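Local coordinates for bifunctional GH43-CE protein (PDB 6MLY) that probably hydrolyses xylan-derived chains as a family 43 beta-xylosidase and also carries an esterase-like domain, consistent with carbohydrate ester cleavage, at residues T374-S388 and L437-R451. Sequence-based numbering, arbitrary orientation.
Sequences TIGPVCTGSVSMDVS and LNQQVVYFKAECDFR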
loop_
_atom_site.group_PDB
_atom_site.type_symbol
_atom_site.label_atom_id
_atom_site.label_comp_id
_atom_site.label_asym_id
_atom_site.label_seq_id
_atom_site.Cartn_x
_atom_site.Cartn_y
_atom_site.Cartn_z
ATOM N N THR A 374 -6.458 4.264 8.224
ATOM C CA THR A 374 -5.903 4.944 7.066
ATOM C C THR A 374 -6.975 5.885 6.518
ATOM O O THR A 374 -8.161 5.653 6.730
ATOM C CB THR A 374 -5.430 3.960 5.991
ATOM O OG1 THR A 374 -6.500 3.073 5.673
ATOM C CG2 THR A 374 -4.214 3.165 6.419
ATOM N N ILE A 375 -6.551 6.945 5.830
ATOM C CA ILE A 375 -7.477 7.952 5.337
ATOM C C ILE A 375 -7.237 8.162 3.842
ATOM O O ILE A 375 -6.129 7.959 3.359
ATOM C CB ILE A 375 -7.340 9.257 6.144
ATOM C CG1 ILE A 375 -5.992 9.946 5.924
ATOM C CG2 ILE A 375 -7.596 8.992 7.620
ATOM C CD1 ILE A 375 -5.848 11.258 6.662
ATOM N N GLY A 376 -8.294 8.571 3.131
ATOM C CA GLY A 376 -8.230 8.887 1.706
ATOM C C GLY A 376 -8.313 10.392 1.453
ATOM O O GLY A 376 -8.672 11.156 2.350
ATOM N N PRO A 377 -7.995 10.814 0.221
ATOM C CA PRO A 377 -7.646 9.932 -0.885
ATOM C C PRO A 377 -6.211 9.375 -0.829
ATOM O O PRO A 377 -5.949 8.311 -1.392
ATOM C CB PRO A 377 -7.819 10.815 -2.130
ATOM C CG PRO A 377 -7.510 12.202 -1.629
ATOM C CD PRO A 377 -8.072 12.214 -0.223
ATOM N N VAL A 378 -5.306 10.104 -0.162
ATOM C CA VAL A 378 -3.923 9.664 0.105
ATOM C C VAL A 378 -3.622 9.886 1.589
ATOM O O VAL A 378 -4.306 10.679 2.252
ATOM C CB VAL A 378 -2.893 10.415 -0.759
ATOM C CG1 VAL A 378 -3.134 10.198 -2.245
ATOM C CG2 VAL A 378 -2.844 11.903 -0.426
ATOM N N CYS A 379 -2.599 9.194 2.096
ATOM C CA CYS A 379 -2.107 9.440 3.445
ATOM C C CYS A 379 -0.678 8.909 3.610
ATOM O O CYS A 379 -0.134 8.202 2.743
ATOM C CB CYS A 379 -3.027 8.833 4.503
ATOM S SG CYS A 379 -3.015 7.019 4.566
ATOM N N THR A 380 -0.081 9.289 4.744
ATOM C CA THR A 380 1.249 8.910 5.109
ATOM C C THR A 380 1.346 8.892 6.637
ATOM O O THR A 380 1.115 9.910 7.275
ATOM C CB THR A 380 2.259 9.859 4.451
ATOM O OG1 THR A 380 2.142 9.692 3.036
ATOM C CG2 THR A 380 3.688 9.617 4.891
ATOM N N GLY A 381 1.677 7.721 7.195
ATOM C CA GLY A 381 2.032 7.567 8.604
ATOM C C GLY A 381 3.539 7.570 8.801
ATOM O O GLY A 381 4.277 7.337 7.853
ATOM N N SER A 382 3.984 7.840 10.036
ATOM C CA SER A 382 5.409 7.909 10.388
ATOM C C SER A 382 5.628 7.546 11.861
ATOM O O SER A 382 4.706 7.645 12.682
ATOM C CB SER A 382 5.963 9.276 10.103
ATOM O OG SER A 382 5.812 9.604 8.733
ATOM N N VAL A 383 6.865 7.154 12.187
ATOM C CA VAL A 383 7.282 6.873 13.562
ATOM C C VAL A 383 8.757 7.254 13.743
ATOM O O VAL A 383 9.493 7.427 12.772
ATOM C CB VAL A 383 7.047 5.397 13.934
ATOM C CG1 VAL A 383 5.607 5.131 14.344
ATOM C CG2 VAL A 383 7.461 4.463 12.814
ATOM N N SER A 384 9.150 7.416 15.010
ATOM C CA SER A 384 10.537 7.418 15.461
ATOM C C SER A 384 10.661 6.376 16.573
ATOM O O SER A 384 9.852 6.380 17.507
ATOM C CB SER A 384 10.976 8.785 15.943
ATOM O OG SER A 384 12.239 8.724 16.601
ATOM N N MET A 385 11.663 5.498 16.460
ATOM C CA MET A 385 11.808 4.363 17.354
ATOM C C MET A 385 13.139 4.467 18.106
ATOM O O MET A 385 13.905 5.399 17.897
ATOM C CB MET A 385 11.745 3.046 16.571
ATOM C CG MET A 385 10.816 2.010 17.202
ATOM S SD MET A 385 10.115 0.820 16.028
ATOM C CE MET A 385 9.275 1.946 14.915
ATOM N N ASP A 386 13.358 3.515 19.019
ATOM C CA ASP A 386 14.607 3.338 19.758
ATOM C C ASP A 386 14.723 1.850 20.118
ATOM O O ASP A 386 13.926 1.331 20.916
ATOM C CB ASP A 386 14.668 4.246 20.992
ATOM C CG ASP A 386 16.066 4.426 21.568
ATOM O OD1 ASP A 386 16.856 3.461 21.514
ATOM O OD2 ASP A 386 16.352 5.530 22.074
ATOM N N VAL A 387 15.737 1.190 19.543
ATOM C CA VAL A 387 15.789 -0.274 19.415
ATOM C C VAL A 387 16.684 -0.902 20.496
ATOM O O VAL A 387 16.817 -2.127 20.544
ATOM C CB VAL A 387 16.271 -0.676 18.008
ATOM C CG1 VAL A 387 15.508 0.067 16.923
ATOM C CG2 VAL A 387 17.766 -0.466 17.841
ATOM N N SER A 388 17.283 -0.072 21.358
ATOM C CA SER A 388 18.177 -0.522 22.431
ATOM C C SER A 388 17.580 -1.720 23.183
ATOM O O SER A 388 18.292 -2.669 23.495
ATOM C CB SER A 388 18.472 0.607 23.380
ATOM O OG SER A 388 18.633 1.829 22.673
ATOM N N LEU A 437 21.591 -2.010 10.523
ATOM C CA LEU A 437 21.488 -0.814 11.352
ATOM C C LEU A 437 22.709 -0.730 12.278
ATOM O O LEU A 437 23.073 -1.717 12.924
ATOM C CB LEU A 437 20.175 -0.854 12.143
ATOM C CG LEU A 437 19.838 0.423 12.913
ATOM C CD1 LEU A 437 19.744 1.623 11.981
ATOM C CD2 LEU A 437 18.549 0.259 13.701
ATOM N N ASN A 438 23.339 0.453 12.311
ATOM C CA ASN A 438 24.484 0.742 13.177
ATOM C C ASN A 438 24.155 1.901 14.132
ATOM O O ASN A 438 25.040 2.373 14.839
ATOM C CB ASN A 438 25.732 1.027 12.343
ATOM C CG ASN A 438 25.939 0.004 11.243
ATOM O OD1 ASN A 438 26.078 -1.186 11.518
ATOM N ND2 ASN A 438 25.942 0.450 9.995
ATOM N N GLN A 439 22.891 2.350 14.142
ATOM C CA GLN A 439 22.342 3.268 15.154
ATOM C C GLN A 439 21.305 2.517 16.001
ATOM O O GLN A 439 21.071 1.320 15.809
ATOM C CB GLN A 439 21.668 4.482 14.507
ATOM C CG GLN A 439 22.503 5.178 13.443
ATOM C CD GLN A 439 21.815 6.415 12.916
ATOM O OE1 GLN A 439 20.655 6.690 13.230
ATOM N NE2 GLN A 439 22.530 7.173 12.098
ATOM N N GLN A 440 20.681 3.230 16.943
ATOM C CA GLN A 440 19.589 2.660 17.733
ATOM C C GLN A 440 18.301 3.473 17.533
ATOM O O GLN A 440 17.214 2.894 17.531
ATOM C CB GLN A 440 20.029 2.519 19.188
ATOM C CG GLN A 440 21.330 1.738 19.310
ATOM C CD GLN A 440 21.393 0.897 20.560
ATOM O OE1 GLN A 440 20.952 1.309 21.633
ATOM N NE2 GLN A 440 21.960 -0.292 20.424
ATOM N N VAL A 441 18.429 4.792 17.337
ATOM C CA VAL A 441 17.321 5.621 16.855
ATOM C C VAL A 441 17.148 5.368 15.350
ATOM O O VAL A 441 18.102 5.467 14.580
ATOM C CB VAL A 441 17.548 7.115 17.161
ATOM C CG1 VAL A 441 16.461 7.991 16.547
ATOM C CG2 VAL A 441 17.660 7.371 18.658
ATOM N N VAL A 442 15.916 5.034 14.955
ATOM C CA VAL A 442 15.557 4.746 13.570
ATOM C C VAL A 442 14.144 5.295 13.309
ATOM O O VAL A 442 13.312 5.378 14.223
ATOM C CB VAL A 442 15.655 3.235 13.280
ATOM C CG1 VAL A 442 14.666 2.434 14.110
ATOM C CG2 VAL A 442 15.478 2.920 11.805
ATOM N N TYR A 443 13.889 5.677 12.055
ATOM C CA TYR A 443 12.627 6.262 11.627
ATOM C C TYR A 443 11.992 5.347 10.573
ATOM O O TYR A 443 12.693 4.578 9.914
ATOM C CB TYR A 443 12.862 7.678 11.092
ATOM C CG TYR A 443 13.402 8.664 12.099
ATOM C CD1 TYR A 443 14.753 8.707 12.413
ATOM C CD2 TYR A 443 12.565 9.567 12.737
ATOM C CE1 TYR A 443 15.252 9.609 13.340
ATOM C CE2 TYR A 443 13.050 10.480 13.660
ATOM C CZ TYR A 443 14.398 10.502 13.962
ATOM O OH TYR A 443 14.877 11.398 14.870
ATOM N N PHE A 444 10.661 5.424 10.448
ATOM C CA PHE A 444 9.898 4.683 9.434
ATOM C C PHE A 444 8.726 5.533 8.933
ATOM O O PHE A 444 8.224 6.400 9.647
ATOM C CB PHE A 444 9.374 3.352 9.979
ATOM C CG PHE A 444 10.444 2.359 10.358
ATOM C CD1 PHE A 444 11.192 1.712 9.386
ATOM C CD2 PHE A 444 10.706 2.071 11.686
ATOM C CE1 PHE A 444 12.173 0.798 9.736
ATOM C CE2 PHE A 444 11.689 1.156 12.037
ATOM C CZ PHE A 444 12.419 0.520 11.061
ATOM N N LYS A 445 8.305 5.244 7.697
ATOM C CA LYS A 445 7.223 5.937 7.007
ATOM C C LYS A 445 6.470 4.905 6.159
ATOM O O LYS A 445 7.064 3.965 5.643
ATOM C CB LYS A 445 7.796 7.084 6.165
ATOM C CG LYS A 445 6.783 7.949 5.420
ATOM C CD LYS A 445 7.278 9.363 5.112
ATOM C CE LYS A 445 8.332 9.418 4.025
ATOM N NZ LYS A 445 8.724 10.811 3.697
ATOM N N ALA A 446 5.151 5.076 6.057
ATOM C CA ALA A 446 4.299 4.222 5.240
ATOM C C ALA A 446 3.296 5.105 4.495
ATOM O O ALA A 446 2.513 5.793 5.130
ATOM C CB ALA A 446 3.607 3.204 6.112
ATOM N N GLU A 447 3.361 5.088 3.160
ATOM C CA GLU A 447 2.493 5.886 2.295
ATOM C C GLU A 447 1.352 5.006 1.773
ATOM O O GLU A 447 1.492 3.786 1.681
ATOM C CB GLU A 447 3.274 6.470 1.116
ATOM C CG GLU A 447 4.396 7.413 1.522
ATOM C CD GLU A 447 4.949 8.252 0.382
ATOM O OE1 GLU A 447 5.453 7.654 -0.595
ATOM O OE2 GLU A 447 4.856 9.500 0.469
ATOM N N CYS A 448 0.231 5.657 1.435
ATOM C CA CYS A 448 -0.971 5.010 0.907
ATOM C C CYS A 448 -1.540 5.844 -0.246
ATOM O O CYS A 448 -1.825 7.036 -0.074
ATOM C CB CYS A 448 -2.056 4.876 1.972
ATOM S SG CYS A 448 -1.654 3.725 3.319
ATOM N N ASP A 449 -1.699 5.209 -1.412
ATOM C CA ASP A 449 -2.381 5.817 -2.549
ATOM C C ASP A 449 -3.655 5.013 -2.823
ATOM O O ASP A 449 -3.594 3.901 -3.358
ATOM C CB ASP A 449 -1.490 5.908 -3.795
ATOM C CG ASP A 449 -2.049 6.834 -4.865
ATOM O OD1 ASP A 449 -2.932 7.644 -4.525
ATOM O OD2 ASP A 449 -1.611 6.743 -6.029
ATOM N N PHE A 450 -4.791 5.586 -2.409
ATOM C CA PHE A 450 -6.116 5.045 -2.679
ATOM C C PHE A 450 -6.717 5.732 -3.916
ATOM O O PHE A 450 -7.704 5.250 -4.457
ATOM C CB PHE A 450 -7.011 5.190 -1.442
ATOM C CG PHE A 450 -6.467 4.534 -0.192
ATOM C CD1 PHE A 450 -6.453 3.151 -0.061
ATOM C CD2 PHE A 450 -5.963 5.294 0.854
ATOM C CE1 PHE A 450 -5.952 2.546 1.084
ATOM C CE2 PHE A 450 -5.463 4.687 1.998
ATOM C CZ PHE A 450 -5.456 3.315 2.110
ATOM N N ARG A 451 -6.100 6.834 -4.371
ATOM C CA ARG A 451 -6.569 7.603 -5.542
ATOM C C ARG A 451 -7.029 6.634 -6.638
ATOM O O ARG A 451 -6.220 5.889 -7.185
ATOM C CB ARG A 451 -5.466 8.507 -6.109
ATOM C CG ARG A 451 -5.097 9.697 -5.232
ATOM C CD ARG A 451 -3.980 10.573 -5.786
ATOM N NE ARG A 451 -2.753 9.834 -6.065
ATOM C CZ ARG A 451 -1.526 10.260 -5.786
ATOM N NH1 ARG A 451 -1.337 11.457 -5.257
ATOM N NH2 ARG A 451 -0.494 9.475 -6.025
#
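Two central strands of the concanavalin A-like beta-sandwich, 378-386 and 441-449, run antiparallel, their directions at 168°. Cys379, Gly381 and Val383 form hydrogen-bonded pairs with Cys448, Ala446 and Phe444; Gly381 N to Ala446 O is 2.9 Å. Phe444 N to Val383 O is 3.3 Å. Cys379 O takes two donors from opposite faces of its plane, Cys448 N and Thr380 OG1.

One face is apolar: Met385 bends at chi3 (-59°) and brings CE to the edge of the Phe444 ring, 3.5 Å from CD2, while Val383 CG2 meets Phe444 CB at 3.6 Å. Cys379 SG lies 3.8 Å from Cys448 SG, too far for a disulfide. Leu398, Leu400 and Val408 of the other sheet cover this face.

The opposite face is more polar. Thr380 CG2 touches Lys445 CG, and its OG1 lies 3.5 Å from Glu447 CG, whose carboxylate bonds to Tyr460 and Ser515. Lys445 makes cation-pi contacts with Trp468 and Tyr460. Val378 CG1 sits over a face of the Arg451 guanidinium, salt-bridged to Asp449 (Arg451 NE to Asp449 OD1, 2.7 Å) and Asp516. This two-faced chemistry implies apolar packing against the other sheet, with Glu447, Lys445 and Arg451 partnered opposite.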